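PDB 3FKD: L-threonine-O-3-phosphate decarboxylase from Porphyromonas gingivalis, which is assigned as a pyridoxal-phosphate-dependent lyase that probably removes the carboxyl group of L-threonine O-3-phosphate. Local coordinates for residues F172-V177 with P249-Q254; R255-F260 with G276-L281; S21-T26 with R319-R324. All blocks are in the same frame, centred on the assembly; numbering follows the deposited sequence.

Contact 1 of 3, residues F172-V177 with P249-Q254; sequences FTTEEV and PIRKWQ
The side-chain amide of Gln-254 donates to the hydroxyl of Thr-174 along a short, nearly straight bond, NE2 to OG1 2.6 Å with an N-H...O angle of 172°, and the oxygen lies close to the amide plane. Thr-174 CB faces the helix; with OG1 anti to the carbonyl carbon, its CG2 is left to press on the guanidinium of Arg-251, CG2 to NH2 3.0 Å, a tight approach. The same OG1 stands over the rim of that guanidinium's face without bonding to it. One turn back along the helix, Ile-250 lays its CD1 against the backbone of Phe-172, 3.5 Å from C. Deeper still, Trp-253 CZ3 sits over the rim of one face of the Phe-172 ring, the planes oblique at 58°, and Trp-253 CH2 is 3.7 Å from Phe-172 CE1.

Behind this first shell, an ST turn in which Thr-173 OG1 accepts from Glu-175 N shapes the loop. Trp-253 NE1 is tied to Thr-322 O, and Phe-172 O to Thr-277 OG1. The loop after strand 162-166 thus meets the first turn of helix 250-266 through rings at the buried end and one neutral amide-hydroxyl bond at the other, so the junction relies on no salt bridge.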
loop_
_atom_site.group_PDB
_atom_site.type_symbol
_atom_site.label_atom_id
_atom_site.label_comp_id
_atom_site.label_asym_id
_atom_site.label_seq_id
_atom_site.Cartn_x
_atom_site.Cartn_y
_atom_site.Cartn_z
ATOM N N PHE A 172 21.529 10.770 -4.540
ATOM C CA PHE A 172 21.582 12.237 -4.609
ATOM C C PHE A 172 22.935 12.759 -4.090
ATOM O O PHE A 172 23.031 13.866 -3.642
ATOM C CB PHE A 172 20.469 12.877 -3.746
ATOM C CG PHE A 172 19.067 12.680 -4.276
ATOM C CD1 PHE A 172 18.110 13.658 -4.078
ATOM C CD2 PHE A 172 18.704 11.517 -4.953
ATOM C CE1 PHE A 172 16.822 13.495 -4.540
ATOM C CE2 PHE A 172 17.418 11.338 -5.428
ATOM C CZ PHE A 172 16.472 12.320 -5.229
ATOM N N THR A 173 23.952 11.910 -4.126
ATOM C CA THR A 173 25.290 12.250 -3.687
ATOM C C THR A 173 26.353 11.481 -4.486
ATOM O O THR A 173 26.148 10.317 -4.901
ATOM C CB THR A 173 25.535 11.959 -2.201
ATOM O OG1 THR A 173 26.846 12.411 -1.856
ATOM C CG2 THR A 173 25.480 10.449 -1.926
ATOM N N THR A 174 27.486 12.169 -4.654
ATOM C CA THR A 174 28.707 11.739 -5.335
ATOM C C THR A 174 29.597 10.907 -4.422
ATOM O O THR A 174 30.457 10.169 -4.879
ATOM C CB THR A 174 29.525 13.010 -5.669
ATOM O OG1 THR A 174 28.929 13.695 -6.778
ATOM C CG2 THR A 174 30.993 12.693 -5.962
ATOM N N GLU A 175 29.402 11.070 -3.118
ATOM C CA GLU A 175 30.300 10.501 -2.121
ATOM C C GLU A 175 30.058 9.013 -1.905
ATOM O O GLU A 175 29.165 8.414 -2.525
ATOM C CB GLU A 175 30.147 11.248 -0.799
ATOM C CG GLU A 175 30.194 12.791 -0.945
ATOM C CD GLU A 175 31.518 13.404 -0.512
ATOM O OE1 GLU A 175 32.561 13.096 -1.137
ATOM O OE2 GLU A 175 31.508 14.213 0.447
ATOM N N GLU A 176 30.867 8.407 -1.047
ATOM C CA GLU A 176 30.800 6.964 -0.860
ATOM C C GLU A 176 29.708 6.599 0.100
ATOM O O GLU A 176 29.691 7.059 1.233
ATOM C CB GLU A 176 32.106 6.423 -0.309
ATOM C CG GLU A 176 33.128 6.119 -1.348
ATOM C CD GLU A 176 34.049 5.042 -0.877
ATOM O OE1 GLU A 176 35.167 5.415 -0.433
ATOM O OE2 GLU A 176 33.633 3.842 -0.933
ATOM N N VAL A 177 28.803 5.749 -0.338
ATOM C CA VAL A 177 27.700 5.406 0.531
ATOM C C VAL A 177 27.799 3.999 1.079
ATOM O O VAL A 177 28.479 3.129 0.507
ATOM C CB VAL A 177 26.354 5.562 -0.173
ATOM C CG1 VAL A 177 26.108 7.030 -0.521
ATOM C CG2 VAL A 177 26.296 4.641 -1.408
ATOM N N PRO A 249 21.743 12.271 -13.166
ATOM C CA PRO A 249 22.895 13.147 -13.434
ATOM C C PRO A 249 23.247 13.956 -12.203
ATOM O O PRO A 249 22.895 15.139 -12.129
ATOM C CB PRO A 249 22.389 14.085 -14.543
ATOM C CG PRO A 249 20.898 13.920 -14.593
ATOM C CD PRO A 249 20.480 12.924 -13.525
ATOM N N ILE A 250 23.923 13.329 -11.248
ATOM C CA ILE A 250 24.136 13.939 -9.953
ATOM C C ILE A 250 25.197 15.057 -9.934
ATOM O O ILE A 250 25.053 15.992 -9.156
ATOM C CB ILE A 250 24.413 12.908 -8.842
ATOM C CG1 ILE A 250 24.358 13.599 -7.470
ATOM C CG2 ILE A 250 25.748 12.222 -9.056
ATOM C CD1 ILE A 250 23.110 14.385 -7.235
ATOM N N ARG A 251 26.234 14.982 -10.772
ATOM C CA ARG A 251 27.234 16.056 -10.779
ATOM C C ARG A 251 26.613 17.329 -11.300
ATOM O O ARG A 251 26.709 18.389 -10.685
ATOM C CB ARG A 251 28.468 15.714 -11.603
ATOM C CG ARG A 251 29.289 14.638 -10.978
ATOM C CD ARG A 251 30.774 14.834 -11.200
ATOM N NE ARG A 251 31.523 14.260 -10.083
ATOM C CZ ARG A 251 31.550 12.957 -9.780
ATOM N NH1 ARG A 251 30.877 12.071 -10.528
ATOM N NH2 ARG A 251 32.251 12.546 -8.723
ATOM N N LYS A 252 25.929 17.209 -12.417
ATOM C CA LYS A 252 25.298 18.368 -12.993
ATOM C C LYS A 252 24.204 18.989 -12.061
ATOM O O LYS A 252 24.072 20.207 -11.944
ATOM C CB LYS A 252 24.825 17.987 -14.399
ATOM C CG LYS A 252 23.707 18.798 -14.961
ATOM C CD LYS A 252 22.353 18.128 -14.676
ATOM C CE LYS A 252 21.343 18.654 -15.667
ATOM N NZ LYS A 252 22.037 18.933 -17.006
ATOM N N TRP A 253 23.437 18.156 -11.374
ATOM C CA TRP A 253 22.463 18.661 -10.414
ATOM C C TRP A 253 23.118 19.368 -9.201
ATOM O O TRP A 253 22.669 20.413 -8.752
ATOM C CB TRP A 253 21.619 17.500 -9.916
ATOM C CG TRP A 253 20.275 17.893 -9.360
ATOM C CD1 TRP A 253 19.640 19.105 -9.481
ATOM C CD2 TRP A 253 19.376 17.033 -8.648
ATOM N NE1 TRP A 253 18.418 19.057 -8.854
ATOM C CE2 TRP A 253 18.219 17.790 -8.358
ATOM C CE3 TRP A 253 19.426 15.687 -8.243
ATOM C CZ2 TRP A 253 17.125 17.244 -7.671
ATOM C CZ3 TRP A 253 18.355 15.159 -7.555
ATOM C CH2 TRP A 253 17.214 15.937 -7.270
ATOM N N GLN A 254 24.157 18.742 -8.673
ATOM C CA GLN A 254 24.902 19.174 -7.507
ATOM C C GLN A 254 25.521 20.526 -7.834
ATOM O O GLN A 254 25.488 21.452 -7.040
ATOM C CB GLN A 254 25.997 18.133 -7.272
ATOM C CG GLN A 254 26.541 17.926 -5.904
ATOM C CD GLN A 254 27.158 16.516 -5.775
ATOM O OE1 GLN A 254 26.827 15.726 -4.853
ATOM N NE2 GLN A 254 28.030 16.178 -6.734
#

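Contact 2 of 3, residues R255-F260 with G276-L281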
loop_
_atom_site.group_PDB
_atom_site.type_symbol
_atom_site.label_atom_id
_atom_site.label_comp_id
_atom_site.label_asym_id
_atom_site.label_seq_id
_atom_site.Cartn_x
_atom_site.Cartn_y
_atom_site.Cartn_z
ATOM N N ARG A 255 26.060 20.642 -9.038
ATOM C CA ARG A 255 26.723 21.848 -9.452
ATOM C C ARG A 255 25.747 23.001 -9.768
ATOM O O ARG A 255 26.028 24.142 -9.454
ATOM C CB ARG A 255 27.764 21.510 -10.558
ATOM C CG ARG A 255 27.812 22.361 -11.773
ATOM C CD ARG A 255 28.886 21.856 -12.715
ATOM N NE ARG A 255 28.395 21.006 -13.819
ATOM C CZ ARG A 255 27.644 21.443 -14.839
ATOM N NH1 ARG A 255 27.251 22.719 -14.893
ATOM N NH2 ARG A 255 27.266 20.607 -15.805
ATOM N N ASN A 256 24.590 22.722 -10.336
ATOM C CA ASN A 256 23.554 23.745 -10.408
ATOM C C ASN A 256 23.096 24.191 -9.021
ATOM O O ASN A 256 22.536 25.267 -8.852
ATOM C CB ASN A 256 22.344 23.219 -11.158
ATOM C CG ASN A 256 22.648 22.926 -12.587
ATOM O OD1 ASN A 256 23.482 23.597 -13.196
ATOM N ND2 ASN A 256 21.979 21.921 -13.147
ATOM N N THR A 257 23.293 23.330 -8.032
ATOM C CA THR A 257 22.883 23.626 -6.680
ATOM C C THR A 257 23.847 24.653 -6.029
ATOM O O THR A 257 23.426 25.533 -5.262
ATOM C CB THR A 257 22.868 22.339 -5.856
ATOM O OG1 THR A 257 21.834 21.483 -6.338
ATOM C CG2 THR A 257 22.622 22.639 -4.426
ATOM N N VAL A 258 25.137 24.501 -6.319
ATOM C CA VAL A 258 26.120 25.453 -5.876
ATOM C C VAL A 258 25.819 26.829 -6.492
ATOM O O VAL A 258 25.702 27.794 -5.761
ATOM C CB VAL A 258 27.527 24.974 -6.220
ATOM C CG1 VAL A 258 28.555 26.087 -6.019
ATOM C CG2 VAL A 258 27.859 23.717 -5.437
ATOM N N ASP A 259 25.653 26.922 -7.818
ATOM C CA ASP A 259 25.283 28.206 -8.435
ATOM C C ASP A 259 23.962 28.747 -7.887
ATOM O O ASP A 259 23.723 29.952 -7.914
ATOM C CB ASP A 259 25.152 28.153 -9.958
ATOM C CG ASP A 259 26.325 27.491 -10.648
ATOM O OD1 ASP A 259 27.403 27.317 -10.037
ATOM O OD2 ASP A 259 26.136 27.134 -11.835
ATOM N N PHE A 260 23.091 27.858 -7.408
ATOM C CA PHE A 260 21.822 28.289 -6.834
ATOM C C PHE A 260 22.023 28.859 -5.425
ATOM O O PHE A 260 21.500 29.928 -5.116
ATOM C CB PHE A 260 20.834 27.128 -6.828
ATOM C CG PHE A 260 19.385 27.528 -6.617
ATOM C CD1 PHE A 260 18.975 28.836 -6.745
ATOM C CD2 PHE A 260 18.429 26.561 -6.357
ATOM C CE1 PHE A 260 17.655 29.182 -6.581
ATOM C CE2 PHE A 260 17.121 26.918 -6.203
ATOM C CZ PHE A 260 16.737 28.237 -6.302
ATOM N N GLY A 276 24.713 19.004 1.824
ATOM C CA GLY A 276 25.483 18.065 1.021
ATOM C C GLY A 276 24.767 17.410 -0.173
ATOM O O GLY A 276 25.257 16.430 -0.728
ATOM N N THR A 277 23.611 17.932 -0.569
ATOM C CA THR A 277 22.888 17.317 -1.659
ATOM C C THR A 277 22.100 18.359 -2.430
ATOM O O THR A 277 22.311 19.531 -2.225
ATOM C CB THR A 277 21.970 16.157 -1.171
ATOM O OG1 THR A 277 21.554 15.383 -2.287
ATOM C CG2 THR A 277 20.713 16.677 -0.466
ATOM N N THR A 278 21.169 17.936 -3.286
ATOM C CA THR A 278 20.534 18.859 -4.233
ATOM C C THR A 278 19.261 19.577 -3.741
ATOM O O THR A 278 18.649 20.357 -4.475
ATOM C CB THR A 278 20.231 18.157 -5.528
ATOM O OG1 THR A 278 19.409 17.047 -5.221
ATOM C CG2 THR A 278 21.489 17.612 -6.139
ATOM N N PHE A 279 18.867 19.316 -2.510
ATOM C CA PHE A 279 17.894 20.182 -1.858
ATOM C C PHE A 279 18.516 20.719 -0.557
ATOM O O PHE A 279 19.519 20.189 -0.088
ATOM C CB PHE A 279 16.601 19.414 -1.564
ATOM C CG PHE A 279 16.826 18.147 -0.804
ATOM C CD1 PHE A 279 16.920 18.165 0.567
ATOM C CD2 PHE A 279 16.964 16.935 -1.479
ATOM C CE1 PHE A 279 17.157 17.003 1.258
ATOM C CE2 PHE A 279 17.191 15.764 -0.796
ATOM C CZ PHE A 279 17.276 15.776 0.561
ATOM N N PHE A 280 17.901 21.740 0.036
ATOM C CA PHE A 280 18.510 22.471 1.164
ATOM C C PHE A 280 17.471 23.321 1.908
ATOM O O PHE A 280 16.432 23.667 1.369
ATOM C CB PHE A 280 19.685 23.384 0.655
ATOM C CG PHE A 280 19.286 24.275 -0.482
ATOM C CD1 PHE A 280 18.626 25.473 -0.242
ATOM C CD2 PHE A 280 19.485 23.878 -1.794
ATOM C CE1 PHE A 280 18.218 26.276 -1.274
ATOM C CE2 PHE A 280 19.059 24.663 -2.832
ATOM C CZ PHE A 280 18.438 25.889 -2.568
ATOM N N LEU A 281 17.770 23.672 3.148
ATOM C CA LEU A 281 16.970 24.633 3.905
ATOM C C LEU A 281 17.418 26.119 3.619
ATOM O O LEU A 281 18.612 26.444 3.564
ATOM C CB LEU A 281 17.097 24.282 5.398
ATOM C CG LEU A 281 16.075 23.493 6.229
ATOM C CD1 LEU A 281 14.976 22.767 5.496
ATOM C CD2 LEU A 281 16.798 22.539 7.153
#
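Residues 255-260 of helix 250-266 run past the loop residues 276-278 and the start of strand 279-284, the backbones coming nearest where the CA atoms of Thr-257 and Thr-278 lie 5.9 Å apart. Thr-257 points at this loop. Its OG1, anti to the carbonyl carbon, sits 3.6 Å from Thr-278 CA, and its CG2 reaches to 3.8 Å from Thr-277 O. The hydroxyl is satisfied away from the loop, by Trp-253 O one helical turn back and by Thr-322 OG1, so toward Thr-278 it makes van der Waals contact alone.

One turn on, Phe-260 and Phe-280 form an offset edge-to-face pair. The edge of Phe-280 is aimed at the face of Phe-260, Phe-280 CZ to Phe-260 CD2 3.8 Å, with the planes at 79°. Phe-280 holds CG in the crowded position between its backbone N and carbonyl carbon (chi1 52°), whereas Phe-260 sends CG anti to its N (chi1 -164°). This is helix-on-sheet packing in the smaller, C-terminal domain of a class I/II aminotransferase fold: helix 250-266 covers the sheet in which 279-284 lies between 317-321 and 270-272. Phe-280 turns toward the helix, and Phe-279, next along the strand, turns away from it, with Thr-277 CG2 3.6 Å above the centre of its ring and Tyr-169 meeting it edge-to-face. Phe-260 also meets Phe-331 of helix 325-339 edge-to-face.

Contact 3 of 3, residues S21-T26 with R319-R324; sequences STTVWT and RITTQR
Gln-323 NE2 is gripped twice: it donates to Thr-321 O, 2.9 Å away, and to a water at 3.1 Å. That water in turn donates to Val-24 O at 2.8 Å, so a single solvent molecule links the amide to the 21-26 segment. A folded side chain makes this possible, with chi1 and chi2 both near -60°, bending the amide back over its own backbone. Thr-321 O lies near the plane of the amide, yet NE2 approaches it from well above the carbonyl plane.

Beside this bridge, Thr-321 OG1 donates directly to Thr-22 O in a very short bond of 2.5 Å. Thr-321 has OG1 anti to its carbonyl carbon (chi1 -47°), which sets the hydroxyl facing the other segment; it too comes in above the carbonyl plane. The 319-321 end of strand 317-321, in the sheet of the smaller domain, is thereby stitched to the chain that follows strand 18-19, a joining of N- and C-terminal parts familiar from class I/II aminotransferases.

Arg-319 makes the third link. Its chain, bent at chi3, swings NH2 to Ser-21 O, 2.8 Å away, with the carbonyl oxygen in the guanidinium plane and an N-H...O angle of 144°. Thr-23 CG2 lies over the centre of one face of the guanidinium, 3.5 Å from Arg-319 CZ, so the group is held at both face and edge. NH1 has a weak bond to Asn-140 OD1. In relatives, an arginine of this domain receives the substrate carboxylate, and the place of Arg-319 is compatible with such a role without proving it. Thr-23 turns its methyl to the arginine and its OG1 to the hydroxyl of Tyr-169. The next residue, Val-24, packs on Tyr-47 of the second subunit.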
loop_
_atom_site.group_PDB
_atom_site.type_symbol
_atom_site.label_atom_id
_atom_site.label_comp_id
_atom_site.label_asym_id
_atom_site.label_seq_id
_atom_site.Cartn_x
_atom_site.Cartn_y
_atom_site.Cartn_z
ATOM N N SER A 21 9.303 22.258 -4.182
ATOM C CA SER A 21 8.908 21.705 -2.881
ATOM C C SER A 21 9.095 20.181 -2.672
ATOM O O SER A 21 8.827 19.684 -1.586
ATOM C CB SER A 21 7.453 22.034 -2.643
ATOM O OG SER A 21 6.642 21.078 -3.288
ATOM N N THR A 22 9.522 19.446 -3.700
ATOM C CA THR A 22 9.676 18.016 -3.576
ATOM C C THR A 22 11.137 17.572 -3.577
ATOM O O THR A 22 11.969 18.181 -4.208
ATOM C CB THR A 22 8.786 17.192 -4.624
ATOM O OG1 THR A 22 9.468 17.024 -5.874
ATOM C CG2 THR A 22 7.413 17.858 -4.855
ATOM N N THR A 23 11.443 16.523 -2.831
ATOM C CA THR A 23 12.762 15.951 -2.862
ATOM C C THR A 23 12.779 14.799 -3.847
ATOM O O THR A 23 13.558 13.882 -3.708
ATOM C CB THR A 23 13.214 15.459 -1.480
ATOM O OG1 THR A 23 12.271 14.514 -0.968
ATOM C CG2 THR A 23 13.350 16.648 -0.495
ATOM N N VAL A 24 11.907 14.848 -4.846
ATOM C CA VAL A 24 11.925 13.876 -5.930
ATOM C C VAL A 24 12.745 14.355 -7.149
ATOM O O VAL A 24 12.548 15.448 -7.644
ATOM C CB VAL A 24 10.471 13.516 -6.349
ATOM C CG1 VAL A 24 10.449 12.581 -7.545
ATOM C CG2 VAL A 24 9.702 12.918 -5.141
ATOM N N TRP A 25 13.662 13.522 -7.630
ATOM C CA TRP A 25 14.300 13.766 -8.926
ATOM C C TRP A 25 13.299 13.679 -10.084
ATOM O O TRP A 25 12.858 12.615 -10.471
ATOM C CB TRP A 25 15.516 12.859 -9.156
ATOM C CG TRP A 25 16.017 12.890 -10.574
ATOM C CD1 TRP A 25 16.024 11.848 -11.457
ATOM C CD2 TRP A 25 16.557 14.019 -11.285
ATOM N NE1 TRP A 25 16.541 12.243 -12.657
ATOM C CE2 TRP A 25 16.881 13.569 -12.591
ATOM C CE3 TRP A 25 16.814 15.349 -10.943
ATOM C CZ2 TRP A 25 17.429 14.410 -13.572
ATOM C CZ3 TRP A 25 17.370 16.195 -11.915
ATOM C CH2 TRP A 25 17.671 15.716 -13.220
ATOM N N THR A 26 12.991 14.832 -10.664
ATOM C CA THR A 26 11.843 14.977 -11.571
ATOM C C THR A 26 12.160 15.021 -13.083
ATOM O O THR A 26 11.290 14.799 -13.918
ATOM C CB THR A 26 11.019 16.188 -11.099
ATOM O OG1 THR A 26 9.968 15.719 -10.230
ATOM C CG2 THR A 26 10.465 16.997 -12.226
ATOM N N ARG A 319 12.119 24.479 2.670
ATOM C CA ARG A 319 12.985 23.543 1.966
ATOM C C ARG A 319 12.882 23.841 0.467
ATOM O O ARG A 319 11.776 23.973 -0.054
ATOM C CB ARG A 319 12.587 22.071 2.252
ATOM C CG ARG A 319 13.663 21.044 1.819
ATOM C CD ARG A 319 13.239 19.635 1.962
ATOM N NE ARG A 319 12.043 19.433 1.180
ATOM C CZ ARG A 319 11.111 18.523 1.433
ATOM N NH1 ARG A 319 11.235 17.678 2.463
ATOM N NH2 ARG A 319 10.066 18.457 0.635
ATOM N N ILE A 320 14.031 23.946 -0.204
ATOM C CA ILE A 320 14.087 24.186 -1.644
ATOM C C ILE A 320 14.936 23.144 -2.408
ATOM O O ILE A 320 16.099 22.924 -2.052
ATOM C CB ILE A 320 14.718 25.541 -1.956
ATOM C CG1 ILE A 320 14.139 26.660 -1.080
ATOM C CG2 ILE A 320 14.624 25.856 -3.459
ATOM C CD1 ILE A 320 13.040 27.428 -1.718
ATOM N N THR A 321 14.361 22.515 -3.447
ATOM C CA THR A 321 15.123 21.667 -4.358
ATOM C C THR A 321 15.515 22.375 -5.652
ATOM O O THR A 321 14.660 22.854 -6.392
ATOM C CB THR A 321 14.339 20.395 -4.776
ATOM O OG1 THR A 321 13.784 19.791 -3.614
ATOM C CG2 THR A 321 15.256 19.387 -5.518
ATOM N N THR A 322 16.809 22.392 -5.935
ATOM C CA THR A 322 17.342 22.879 -7.211
ATOM C C THR A 322 16.604 22.325 -8.442
ATOM O O THR A 322 16.595 21.135 -8.685
ATOM C CB THR A 322 18.817 22.514 -7.304
ATOM O OG1 THR A 322 19.486 23.025 -6.149
ATOM C CG2 THR A 322 19.480 22.997 -8.650
ATOM N N GLN A 323 15.997 23.224 -9.197
ATOM C CA GLN A 323 15.334 22.920 -10.453
ATOM C C GLN A 323 16.289 23.260 -11.611
ATOM O O GLN A 323 17.494 23.200 -11.439
ATOM C CB GLN A 323 14.006 23.669 -10.521
ATOM C CG GLN A 323 13.007 23.243 -9.407
ATOM C CD GLN A 323 12.831 21.680 -9.315
ATOM O OE1 GLN A 323 12.483 21.031 -10.298
ATOM N NE2 GLN A 323 13.129 21.106 -8.155
ATOM N N ARG A 324 15.795 23.583 -12.791
ATOM C CA ARG A 324 16.745 23.962 -13.869
ATOM C C ARG A 324 17.412 25.370 -13.672
ATOM O O ARG A 324 16.882 26.224 -12.962
ATOM C CB ARG A 324 16.058 23.897 -15.230
ATOM C CG ARG A 324 15.674 22.507 -15.648
ATOM C CD ARG A 324 14.733 22.567 -16.853
ATOM N NE ARG A 324 14.127 21.272 -17.148
ATOM C CZ ARG A 324 13.243 21.056 -18.122
ATOM N NH1 ARG A 324 12.757 19.833 -18.306
ATOM N NH2 ARG A 324 12.840 22.051 -18.912
HETATM O O HOH W 1 12.171 18.198 -8.219
#

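In the fold
Contacts 2 and 3 are buried, whereas contact 1 runs from a buried aromatic end out to exposed Arg-251. Contacts 1 and 2 occupy successive turns of helix 250-266; contacts 2 and 3 use neighbouring strands, 279-284 and 317-321, joined by the backbone bond from Ile-320 N to Phe-280 O. Contacts 1 and 2 are also nested in the long loop that contact 3 closes. Chemistry follows place: between helix and sheet, contact 2 has no hydrogen bond of its own; contact 1 mixes rings with one polar bond near the surface; contact 3, where irregular chain meets a strand end, depends on backbone carbonyls and a water.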